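Local coordinates for photosystem II extrinsic protein V (Arthrospira maxima, PDB 1F1C) that probably stabilises the oxygen-evolving complex as a lumenal extrinsic subunit of photosystem II, carrying one covalently bound heme c in a cytochrome c fold, at residues A[93-96]-A[97-100]; A[118-121]-A[122-125]. All coordinates share one frame; numbering follows the deposited sequence.

Contact 1. Residues A[93-96]-A[97-100]; sequences LKSS and DIFP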
loop_
_atom_site.group_PDB
_atom_site.type_symbol
_atom_site.label_atom_id
_atom_site.label_comp_id
_atom_site.label_asym_id
_atom_site.label_seq_id
_atom_site.Cartn_x
_atom_site.Cartn_y
_atom_site.Cartn_z
ATOM N N LEU A 93 7.248 3.713 9.922
ATOM C CA LEU A 93 8.157 4.833 10.134
ATOM C C LEU A 93 9.056 5.090 8.933
ATOM O O LEU A 93 9.608 6.174 8.789
ATOM C CB LEU A 93 8.995 4.602 11.397
ATOM C CG LEU A 93 8.159 4.681 12.681
ATOM C CD1 LEU A 93 8.950 4.180 13.873
ATOM C CD2 LEU A 93 7.706 6.119 12.890
ATOM N N LYS A 94 9.193 4.096 8.064
ATOM C CA LYS A 94 10.012 4.248 6.871
ATOM C C LYS A 94 9.072 4.505 5.701
ATOM O O LYS A 94 9.471 4.486 4.538
ATOM C CB LYS A 94 10.822 2.971 6.622
ATOM C CG LYS A 94 9.972 1.757 6.290
ATOM C CD LYS A 94 10.814 0.491 6.195
ATOM C CE LYS A 94 11.368 0.080 7.552
ATOM N NZ LYS A 94 12.063 -1.235 7.484
ATOM N N SER A 95 7.817 4.763 6.039
ATOM C CA SER A 95 6.765 5.002 5.059
ATOM C C SER A 95 6.084 6.357 5.281
ATOM O O SER A 95 5.111 6.696 4.602
ATOM C CB SER A 95 5.738 3.869 5.175
ATOM O OG SER A 95 4.635 4.056 4.318
ATOM N N SER A 96 6.611 7.126 6.232
ATOM C CA SER A 96 6.059 8.434 6.582
ATOM C C SER A 96 6.012 9.432 5.427
ATOM O O SER A 96 5.437 10.512 5.559
ATOM C CB SER A 96 6.850 9.032 7.748
ATOM O OG SER A 96 8.235 9.085 7.449
ATOM N N ASP A 97 6.616 9.073 4.299
ATOM C CA ASP A 97 6.622 9.950 3.135
ATOM C C ASP A 97 5.204 10.095 2.593
ATOM O O ASP A 97 4.726 11.203 2.355
ATOM C CB ASP A 97 7.508 9.367 2.045
ATOM C CG ASP A 97 8.822 8.868 2.579
ATOM O OD1 ASP A 97 8.798 7.955 3.434
ATOM O OD2 ASP A 97 9.877 9.384 2.146
ATOM N N ILE A 98 4.538 8.960 2.402
ATOM C CA ILE A 98 3.179 8.940 1.876
ATOM C C ILE A 98 2.142 8.813 2.985
ATOM O O ILE A 98 0.947 8.704 2.730
ATOM C CB ILE A 98 3.012 7.786 0.864
ATOM C CG1 ILE A 98 3.371 6.450 1.517
ATOM C CG2 ILE A 98 3.925 8.026 -0.345
ATOM C CD1 ILE A 98 3.336 5.268 0.558
ATOM N N PHE A 99 2.614 8.837 4.221
ATOM C CA PHE A 99 1.739 8.736 5.377
ATOM C C PHE A 99 2.187 9.757 6.423
ATOM O O PHE A 99 2.828 9.411 7.418
ATOM C CB PHE A 99 1.797 7.317 5.945
ATOM C CG PHE A 99 1.306 6.269 4.991
ATOM C CD1 PHE A 99 -0.006 6.295 4.523
ATOM C CD2 PHE A 99 2.158 5.265 4.544
ATOM C CE1 PHE A 99 -0.463 5.339 3.622
ATOM C CE2 PHE A 99 1.716 4.301 3.643
ATOM C CZ PHE A 99 0.399 4.339 3.179
ATOM N N PRO A 100 1.843 11.038 6.203
ATOM C CA PRO A 100 2.182 12.167 7.080
ATOM C C PRO A 100 2.022 11.891 8.579
ATOM O O PRO A 100 2.854 12.311 9.392
ATOM C CB PRO A 100 1.238 13.267 6.602
ATOM C CG PRO A 100 1.065 12.955 5.153
ATOM C CD PRO A 100 0.895 11.458 5.156
#
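Phe99 CG lies beside its backbone N (chi1 -63°), which brings the edge of the phenyl ring to Ser95 CB. Ser95 CB lies at that edge in the ring plane, 3.9 Å from Phe99 CD2; chi1 of 176° turns the serine hydroxyl to the same side, but it is modelled too near CD2 for its exact place to be trusted. Ile98 approaches the same ring differently, with CG1 over one face, 3.3 Å above the plane and displaced toward the rim. The phenyl is thus met by an alkyl branch on a face and by a serine on an edge. Here the backbone folds back on itself: Ile98 N gives a weak hydrogen bond to Ser95 O (3.2 Å), and Ser96 CA lies 3.5 Å from Phe99 O, its C-H pointing that way. On the incoming side, Ser96 OG leans back to Leu93 O in a long, weak bond of 3.5 Å. Ser95 OG also bonds weakly to His90 O, while Ile98 packs on Thr46 of the second subunit. Phe99 touches Pro91, and its side chain lies about 4 Å from the heme at the nearest atoms. Ser95 to Ile98 form a beta turn with Ser96 and Asp97 at its corners, in the loop that follows the axial ligand His90 and borders the heme pocket of this cytochrome c.

Contact 2. Residues A[118-121]-A[122-125]; sequences LLQP and KVRG
Lys122 comes first, its CB resting 3.1 Å from Leu119 O and its aliphatic chain running back past Leu118 O. Its amide makes a weak bond to Leu119 O, an i to i+3 step. Val123 N then reaches both Leu119 O, weakly, and Gln120 O at 3.0 Å, so that i+4 and i+3 bonding mix here. Val123 CG2, placed between the backbone N and the carbonyl carbon, sits 3.3 Å from Gln120 O and meets Leu119 CG at 4.2 Å. These are the last turns of helix 107-124, the C-terminal helix of the cytochrome c fold. It is kinked at Pro121, whose ring nitrogen has no hydrogen to give the preceding turn. Leu118, Leu119 and Lys122 pack on Phe8 of strand 7-9, and Leu118 also on helix 67-75. Next, Arg124 N bonds Gln120 O, which therefore accepts from two amides: Arg124 N nearly head-on, Val123 N from above the carbonyl plane. The Arg124 side chain runs alongside Gln120, pointing the same way. Gln120 bends at chi2 (-43°), setting OE1 over the centre of one guanidinium face, 3.0 Å above it, with amide and guanidinium planes 76° apart. No Arg124 N-H is aimed at OE1, so the attraction is probably electrostatic, between the amide oxygen and the face of the cation. Gln120 NE2 bonds Tyr116 O, which would hold the rotation of the amide. Gly125 leaves the helix with positive phi (55°), its N still weakly bonded to Pro121 O (2.9 Å).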
loop_
_atom_site.group_PDB
_atom_site.type_symbol
_atom_site.label_atom_id
_atom_site.label_comp_id
_atom_site.label_asym_id
_atom_site.label_seq_id
_atom_site.Cartn_x
_atom_site.Cartn_y
_atom_site.Cartn_z
ATOM N N LEU A 118 -5.317 -4.357 21.078
ATOM C CA LEU A 118 -5.563 -5.570 21.865
ATOM C C LEU A 118 -6.697 -5.412 22.874
ATOM O O LEU A 118 -7.277 -6.400 23.334
ATOM C CB LEU A 118 -4.289 -5.996 22.614
ATOM C CG LEU A 118 -3.012 -6.288 21.812
ATOM C CD1 LEU A 118 -1.872 -6.547 22.791
ATOM C CD2 LEU A 118 -3.210 -7.477 20.889
ATOM N N LEU A 119 -7.011 -4.172 23.227
ATOM C CA LEU A 119 -8.073 -3.917 24.184
ATOM C C LEU A 119 -9.470 -4.064 23.585
ATOM O O LEU A 119 -10.336 -4.677 24.191
ATOM C CB LEU A 119 -7.937 -2.511 24.761
ATOM C CG LEU A 119 -9.039 -2.087 25.743
ATOM C CD1 LEU A 119 -8.965 -2.917 27.014
ATOM C CD2 LEU A 119 -8.871 -0.608 26.067
ATOM N N GLN A 120 -9.672 -3.516 22.389
ATOM C CA GLN A 120 -10.975 -3.529 21.746
ATOM C C GLN A 120 -11.803 -4.807 21.827
ATOM O O GLN A 120 -12.952 -4.763 22.259
ATOM C CB GLN A 120 -10.827 -3.048 20.310
ATOM C CG GLN A 120 -10.243 -1.654 20.272
ATOM C CD GLN A 120 -10.868 -0.744 21.326
ATOM O OE1 GLN A 120 -12.031 -0.375 21.229
ATOM N NE2 GLN A 120 -10.094 -0.400 22.342
ATOM N N PRO A 121 -11.246 -5.964 21.431
ATOM C CA PRO A 121 -12.100 -7.158 21.544
ATOM C C PRO A 121 -12.498 -7.482 22.996
ATOM O O PRO A 121 -13.551 -8.057 23.258
ATOM C CB PRO A 121 -11.254 -8.251 20.895
ATOM C CG PRO A 121 -9.825 -7.770 21.113
ATOM C CD PRO A 121 -9.922 -6.289 20.866
ATOM N N LYS A 122 -11.661 -7.101 23.951
ATOM C CA LYS A 122 -11.974 -7.359 25.358
ATOM C C LYS A 122 -13.177 -6.529 25.804
ATOM O O LYS A 122 -13.868 -6.889 26.755
ATOM C CB LYS A 122 -10.776 -7.011 26.260
ATOM C CG LYS A 122 -9.515 -7.848 26.031
ATOM C CD LYS A 122 -8.382 -7.390 26.946
ATOM C CE LYS A 122 -7.183 -8.325 26.871
ATOM N NZ LYS A 122 -7.570 -9.723 27.228
ATOM N N VAL A 123 -13.423 -5.417 25.114
ATOM C CA VAL A 123 -14.539 -4.541 25.468
ATOM C C VAL A 123 -15.649 -4.474 24.412
ATOM O O VAL A 123 -16.804 -4.212 24.734
ATOM C CB VAL A 123 -14.036 -3.094 25.798
ATOM C CG1 VAL A 123 -13.362 -3.071 27.164
ATOM C CG2 VAL A 123 -13.041 -2.631 24.752
ATOM N N ARG A 124 -15.321 -4.730 23.155
ATOM C CA ARG A 124 -16.350 -4.675 22.120
ATOM C C ARG A 124 -16.731 -6.046 21.611
ATOM O O ARG A 124 -17.567 -6.168 20.705
ATOM C CB ARG A 124 -15.883 -3.836 20.937
ATOM C CG ARG A 124 -15.895 -2.366 21.211
ATOM C CD ARG A 124 -15.283 -1.618 20.063
ATOM N NE ARG A 124 -15.151 -0.208 20.376
ATOM C CZ ARG A 124 -14.389 0.647 19.697
ATOM N NH1 ARG A 124 -13.677 0.231 18.651
ATOM N NH2 ARG A 124 -14.335 1.928 20.073
ATOM N N GLY A 125 -16.102 -7.070 22.180
ATOM C CA GLY A 125 -16.377 -8.431 21.757
ATOM C C GLY A 125 -16.175 -8.624 20.262
ATOM O O GLY A 125 -15.149 -8.250 19.711
#

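How the contacts relate
Contact 1 is a surface turn in the long loop between helices 67-75 and 107-124, whereas contact 2 closes the second of those helices and is partly buried. They lie on opposite sides of the chain's centre, with centres 28 Å apart and nearest atoms about 18 Å apart, so neither touches the other. In 93-100 a phenyl ring near the heme gathers small and branched side chains over a weak backbone bond of a turn, beside the second subunit. In 118-125 successive backbone bonds dominate, and the notable side-chain pairing is polar, amide against guanidinium; no other chain of the assembly touches it.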